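Local coordinates for ribulose-1,5-bisphosphate carboxylase/oxygenase large subunit (Rhodopseudomonas palustris, PDB 3QFW), which belongs to the Rubisco-like proteins and is probably a magnesium-dependent enzyme of a Rubisco-related type, its exact reaction being unsettled, at residues Y201-S206 with E222-V227; L162-H167 with V252-M257. All blocks are in the same frame, centred on the assembly; numbering follows the deposited sequence.

Both contacts lie in the eight-stranded beta/alpha barrel of the Rubisco large-chain family, their centres 11 Å apart. Contact 1 joins consecutive strands 200-202 and 226-229 in the barrel wall; contact 2 spans the barrel, bringing strand 162-165 and its following loop to strand 250-253. Strands 162-165 and 200-202 are sheet neighbours, so the contacts meet directly: A202 N lies 2.7 Å from I163 O, a probable hydrogen bond, and Y201 OH is likewise 2.7 Å from D165 OD1. The loops of contact 2 follow the C-terminal ends of their strands, the side that carries the active site in Rubisco, and would correspondingly line a catalytic pocket here.

Contact 1 (Y201-S206 with E222-V227); sequences YAPNIS and EGIGAV
Y201, A202 and P203 meet I224, A226 and V227 in a largely apolar junction with a single, weak direct backbone bond. A226 N donates to Y201 O at 3.2 Å, with an N-H...O angle of only 123°. The same carbonyl oxygen faces A226 O at 3.1 Å, an acceptor set against an acceptor. Beside this bond a water is gripped by two backbone donors, 3.0 Å from Y201 N and 2.8 Å from G225 N, and so bridges the segments. I224 packs through both of its branches. CG2, anti to its backbone N, lies alongside P203 CD at 3.7 Å, while CD1 reaches the edge of the Y201 ring, 4.0 Å from CD2. P203 CD also sits over one face of that ring, offset to its rim, so the three side chains pack against one another. Next to them, A202 CB touches A226 CB at 3.7 Å and V227 N at 3.7 Å. G223 ends helix 209-222 in a Schellman motif and turns the chain into I224. This is a right-handed beta-alpha-beta crossover of the barrel: strand 200-202 leads through helix 209-222 to the parallel strand 226-229, and the pairing continues through backbone bonds of P203 and I205 with L228. I219 of that helix packs on both P203 and I224, helix 177-195 covers Y201 and I224, and V252 of strand 250-253 packs against A202.

Contact 2 (L162-H167 with V252-M257); sequences LIKDDH and VAHPAM
An offset stack of two histidines, H167 and H254, carries this buried contact, bridging the barrel between the loops following strands 162-165 and 250-253. The ring centroids are 4.3 Å apart and the planes 12° from parallel. The backbone sets H167 CB over the middle of the H254 ring, 3.3 Å from its centroid, as a CH-pi contact, and chi1 (82°) then swings the H167 imidazole across that ring into the stack. P255 CD covers the opposite face, offset to the rim, so the imidazole of H254 is clamped between proline and histidine. Its rotation is restrained by A256 N, which donates to H254 ND1 at 3.0 Å from 33° out of the ring plane. An alanine in place of H254 would probably open a gap under H167, leave A256 N without its acceptor and let the H167 ring turn. K164 to H167 resemble the Lys-Asp-Asp-Glu motif of Rubisco, which starts with the carbamylated lysine, but H167 replaces its metal-binding glutamate; the location is consistent with an active site, its metal site probably not kept in the same form. K164 bends at its last two torsions to donate from NZ to D165 O at 3.0 Å, NZ lying 4.2 Å from H254 CD2. Deeper, L162 CD2 and V252 CG2 meet tip to tip at 3.5 Å. At the mouth, N85 ND2 of the second subunit binds H167 O.

Contact 1 (Y201-S206 with E222-V227)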
loop_
_atom_site.group_PDB
_atom_site.type_symbol
_atom_site.label_atom_id
_atom_site.label_comp_id
_atom_site.label_asym_id
_atom_site.label_seq_id
_atom_site.Cartn_x
_atom_site.Cartn_y
_atom_site.Cartn_z
ATOM N N TYR B 201 9.905 -15.808 -18.744
ATOM C CA TYR B 201 10.307 -15.688 -17.339
ATOM C C TYR B 201 10.022 -14.295 -16.774
ATOM O O TYR B 201 10.408 -13.281 -17.361
ATOM C CB TYR B 201 11.782 -16.049 -17.173
ATOM C CG TYR B 201 12.348 -15.795 -15.793
ATOM C CD1 TYR B 201 11.705 -16.263 -14.650
ATOM C CD2 TYR B 201 13.547 -15.107 -15.633
ATOM C CE1 TYR B 201 12.240 -16.021 -13.375
ATOM C CE2 TYR B 201 14.081 -14.881 -14.377
ATOM C CZ TYR B 201 13.431 -15.341 -13.255
ATOM O OH TYR B 201 13.983 -15.106 -12.001
ATOM N N ALA B 202 9.347 -14.256 -15.628
ATOM C CA ALA B 202 8.989 -12.999 -14.978
ATOM C C ALA B 202 9.652 -12.874 -13.594
ATOM O O ALA B 202 9.116 -13.345 -12.598
ATOM C CB ALA B 202 7.475 -12.890 -14.854
ATOM N N PRO B 203 10.851 -12.284 -13.543
ATOM C CA PRO B 203 11.520 -12.049 -12.254
ATOM C C PRO B 203 10.851 -10.926 -11.454
ATOM O O PRO B 203 10.276 -10.001 -12.036
ATOM C CB PRO B 203 12.936 -11.636 -12.663
ATOM C CG PRO B 203 12.786 -11.126 -14.057
ATOM C CD PRO B 203 11.721 -11.963 -14.683
ATOM N N ASN B 204 10.917 -11.015 -10.130
ATOM C CA ASN B 204 10.253 -10.030 -9.288
ATOM C C ASN B 204 11.138 -8.823 -9.032
ATOM O O ASN B 204 12.181 -8.943 -8.384
ATOM C CB ASN B 204 9.808 -10.646 -7.958
ATOM C CG ASN B 204 9.048 -9.657 -7.091
ATOM O OD1 ASN B 204 8.001 -9.150 -7.493
ATOM N ND2 ASN B 204 9.580 -9.368 -5.897
ATOM N N ILE B 205 10.736 -7.663 -9.541
ATOM C CA ILE B 205 11.460 -6.424 -9.239
ATOM C C ILE B 205 10.915 -5.727 -7.989
ATOM O O ILE B 205 9.711 -5.754 -7.738
ATOM C CB ILE B 205 11.504 -5.461 -10.434
ATOM C CG1 ILE B 205 10.088 -5.099 -10.888
ATOM C CG2 ILE B 205 12.282 -6.106 -11.576
ATOM C CD1 ILE B 205 10.032 -3.872 -11.767
ATOM N N SER B 206 11.815 -5.089 -7.235
ATOM C CA SER B 206 11.580 -4.735 -5.836
ATOM C C SER B 206 12.199 -3.401 -5.406
ATOM O O SER B 206 13.093 -2.875 -6.069
ATOM C CB SER B 206 12.204 -5.824 -4.949
ATOM O OG SER B 206 11.289 -6.267 -3.977
ATOM N N GLU B 222 19.459 -9.001 -20.071
ATOM C CA GLU B 222 19.480 -10.456 -20.117
ATOM C C GLU B 222 18.545 -11.017 -21.190
ATOM O O GLU B 222 18.527 -12.220 -21.434
ATOM C CB GLU B 222 19.130 -11.039 -18.748
ATOM C CG GLU B 222 20.179 -10.770 -17.679
ATOM C CD GLU B 222 21.522 -11.386 -18.017
ATOM O OE1 GLU B 222 21.546 -12.402 -18.748
ATOM O OE2 GLU B 222 22.553 -10.854 -17.557
ATOM N N GLY B 223 17.774 -10.138 -21.824
ATOM C CA GLY B 223 16.853 -10.543 -22.873
ATOM C C GLY B 223 15.639 -11.276 -22.329
ATOM O O GLY B 223 15.005 -12.060 -23.039
ATOM N N ILE B 224 15.323 -11.026 -21.060
ATOM C CA ILE B 224 14.158 -11.628 -20.413
ATOM C C ILE B 224 12.873 -10.939 -20.882
ATOM O O ILE B 224 12.851 -9.730 -21.093
ATOM C CB ILE B 224 14.288 -11.557 -18.869
ATOM C CG1 ILE B 224 15.456 -12.434 -18.399
ATOM C CG2 ILE B 224 12.998 -12.003 -18.194
ATOM C CD1 ILE B 224 15.940 -12.129 -16.976
ATOM N N GLY B 225 11.799 -11.705 -21.041
ATOM C CA GLY B 225 10.609 -11.179 -21.686
ATOM C C GLY B 225 9.434 -10.815 -20.796
ATOM O O GLY B 225 8.405 -10.353 -21.289
ATOM N N ALA B 226 9.569 -11.021 -19.491
ATOM C CA ALA B 226 8.493 -10.644 -18.584
ATOM C C ALA B 226 9.043 -10.119 -17.270
ATOM O O ALA B 226 10.242 -10.198 -17.019
ATOM C CB ALA B 226 7.557 -11.815 -18.342
ATOM N N VAL B 227 8.151 -9.591 -16.439
ATOM C CA VAL B 227 8.525 -9.034 -15.145
ATOM C C VAL B 227 7.351 -9.116 -14.178
ATOM O O VAL B 227 6.191 -8.945 -14.578
ATOM C CB VAL B 227 8.932 -7.558 -15.268
ATOM C CG1 VAL B 227 10.211 -7.414 -16.074
ATOM C CG2 VAL B 227 7.807 -6.737 -15.881
HETATM O O HOH W 1 11.802 -14.513 -20.605
#

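Contact 2 (L162-H167 with V252-M257)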
loop_
_atom_site.group_PDB
_atom_site.type_symbol
_atom_site.label_atom_id
_atom_site.label_comp_id
_atom_site.label_asym_id
_atom_site.label_seq_id
_atom_site.Cartn_x
_atom_site.Cartn_y
_atom_site.Cartn_z
ATOM N N LEU B 162 4.528 -19.435 -18.719
ATOM C CA LEU B 162 5.196 -18.389 -17.939
ATOM C C LEU B 162 5.735 -18.896 -16.606
ATOM O O LEU B 162 5.044 -19.569 -15.841
ATOM C CB LEU B 162 4.295 -17.154 -17.746
ATOM C CG LEU B 162 4.850 -15.927 -16.993
ATOM C CD1 LEU B 162 6.328 -15.702 -17.274
ATOM C CD2 LEU B 162 4.063 -14.650 -17.310
ATOM N N ILE B 163 7.001 -18.585 -16.372
ATOM C CA ILE B 163 7.676 -18.913 -15.137
ATOM C C ILE B 163 7.922 -17.608 -14.399
ATOM O O ILE B 163 8.527 -16.681 -14.934
ATOM C CB ILE B 163 8.997 -19.631 -15.412
ATOM C CG1 ILE B 163 8.713 -20.935 -16.180
ATOM C CG2 ILE B 163 9.754 -19.884 -14.110
ATOM C CD1 ILE B 163 9.931 -21.744 -16.490
ATOM N N LYS B 164 7.407 -17.536 -13.180
ATOM C CA LYS B 164 7.531 -16.331 -12.375
ATOM C C LYS B 164 8.339 -16.640 -11.128
ATOM O O LYS B 164 8.338 -17.771 -10.642
ATOM C CB LYS B 164 6.141 -15.828 -11.970
ATOM C CG LYS B 164 5.396 -16.795 -11.045
ATOM C CD LYS B 164 3.966 -16.353 -10.758
ATOM C CE LYS B 164 3.883 -15.232 -9.737
ATOM N NZ LYS B 164 4.440 -15.576 -8.372
ATOM N N ASP B 165 9.022 -15.625 -10.606
ATOM C CA ASP B 165 9.628 -15.718 -9.289
ATOM C C ASP B 165 8.542 -15.909 -8.244
ATOM O O ASP B 165 7.419 -15.427 -8.394
ATOM C CB ASP B 165 10.375 -14.431 -8.951
ATOM C CG ASP B 165 11.800 -14.419 -9.459
ATOM O OD1 ASP B 165 12.276 -15.466 -9.949
ATOM O OD2 ASP B 165 12.447 -13.352 -9.355
ATOM N N ASP B 166 8.874 -16.630 -7.187
ATOM C CA ASP B 166 8.146 -16.477 -5.943
ATOM C C ASP B 166 8.052 -14.963 -5.723
ATOM O O ASP B 166 8.997 -14.224 -6.013
ATOM C CB ASP B 166 8.922 -17.151 -4.813
ATOM C CG ASP B 166 8.235 -17.030 -3.469
ATOM O OD1 ASP B 166 7.797 -15.925 -3.105
ATOM O OD2 ASP B 166 8.129 -18.051 -2.771
ATOM N N HIS B 167 6.903 -14.491 -5.260
ATOM C CA HIS B 167 6.739 -13.056 -5.041
ATOM C C HIS B 167 7.619 -12.616 -3.876
ATOM O O HIS B 167 7.871 -11.425 -3.689
ATOM C CB HIS B 167 5.293 -12.719 -4.713
ATOM C CG HIS B 167 4.946 -12.938 -3.279
ATOM N ND1 HIS B 167 5.004 -11.929 -2.337
ATOM C CD2 HIS B 167 4.572 -14.054 -2.613
ATOM C CE1 HIS B 167 4.669 -12.416 -1.157
ATOM N NE2 HIS B 167 4.399 -13.702 -1.297
ATOM N N VAL B 252 3.534 -8.715 -15.237
ATOM C CA VAL B 252 2.661 -9.567 -14.439
ATOM C C VAL B 252 2.510 -8.929 -13.061
ATOM O O VAL B 252 3.501 -8.713 -12.364
ATOM C CB VAL B 252 3.257 -10.973 -14.256
ATOM C CG1 VAL B 252 2.284 -11.868 -13.502
ATOM C CG2 VAL B 252 3.643 -11.600 -15.612
ATOM N N ALA B 253 1.279 -8.640 -12.663
ATOM C CA ALA B 253 1.052 -8.052 -11.351
ATOM C C ALA B 253 0.784 -9.133 -10.303
ATOM O O ALA B 253 0.158 -10.153 -10.599
ATOM C CB ALA B 253 -0.089 -7.048 -11.404
ATOM N N HIS B 254 1.293 -8.906 -9.091
ATOM C CA HIS B 254 1.075 -9.784 -7.944
ATOM C C HIS B 254 0.315 -9.023 -6.850
ATOM O O HIS B 254 0.518 -7.820 -6.668
ATOM C CB HIS B 254 2.415 -10.263 -7.377
ATOM C CG HIS B 254 2.278 -11.312 -6.316
ATOM N ND1 HIS B 254 2.152 -11.008 -4.978
ATOM C CD2 HIS B 254 2.231 -12.666 -6.401
ATOM C CE1 HIS B 254 2.036 -12.125 -4.282
ATOM N NE2 HIS B 254 2.088 -13.148 -5.122
ATOM N N PRO B 255 -0.547 -9.724 -6.103
ATOM C CA PRO B 255 -1.428 -9.007 -5.177
ATOM C C PRO B 255 -0.878 -8.801 -3.751
ATOM O O PRO B 255 -1.659 -8.465 -2.866
ATOM C CB PRO B 255 -2.663 -9.912 -5.128
ATOM C CG PRO B 255 -2.086 -11.292 -5.262
ATOM C CD PRO B 255 -0.954 -11.138 -6.271
ATOM N N ALA B 256 0.415 -9.008 -3.524
ATOM C CA ALA B 256 0.975 -8.820 -2.184
ATOM C C ALA B 256 0.549 -7.468 -1.591
ATOM O O ALA B 256 0.687 -6.443 -2.243
ATOM C CB ALA B 256 2.490 -8.927 -2.225
ATOM N N MET B 257 0.024 -7.502 -0.364
ATOM C CA MET B 257 -0.448 -6.312 0.381
ATOM C C MET B 257 -1.731 -5.667 -0.153
ATOM O O MET B 257 -2.082 -4.555 0.245
ATOM C CB MET B 257 0.662 -5.266 0.578
ATOM C CG MET B 257 1.608 -5.549 1.766
ATOM S SD MET B 257 0.871 -5.343 3.422
ATOM C CE MET B 257 0.540 -3.592 3.378
#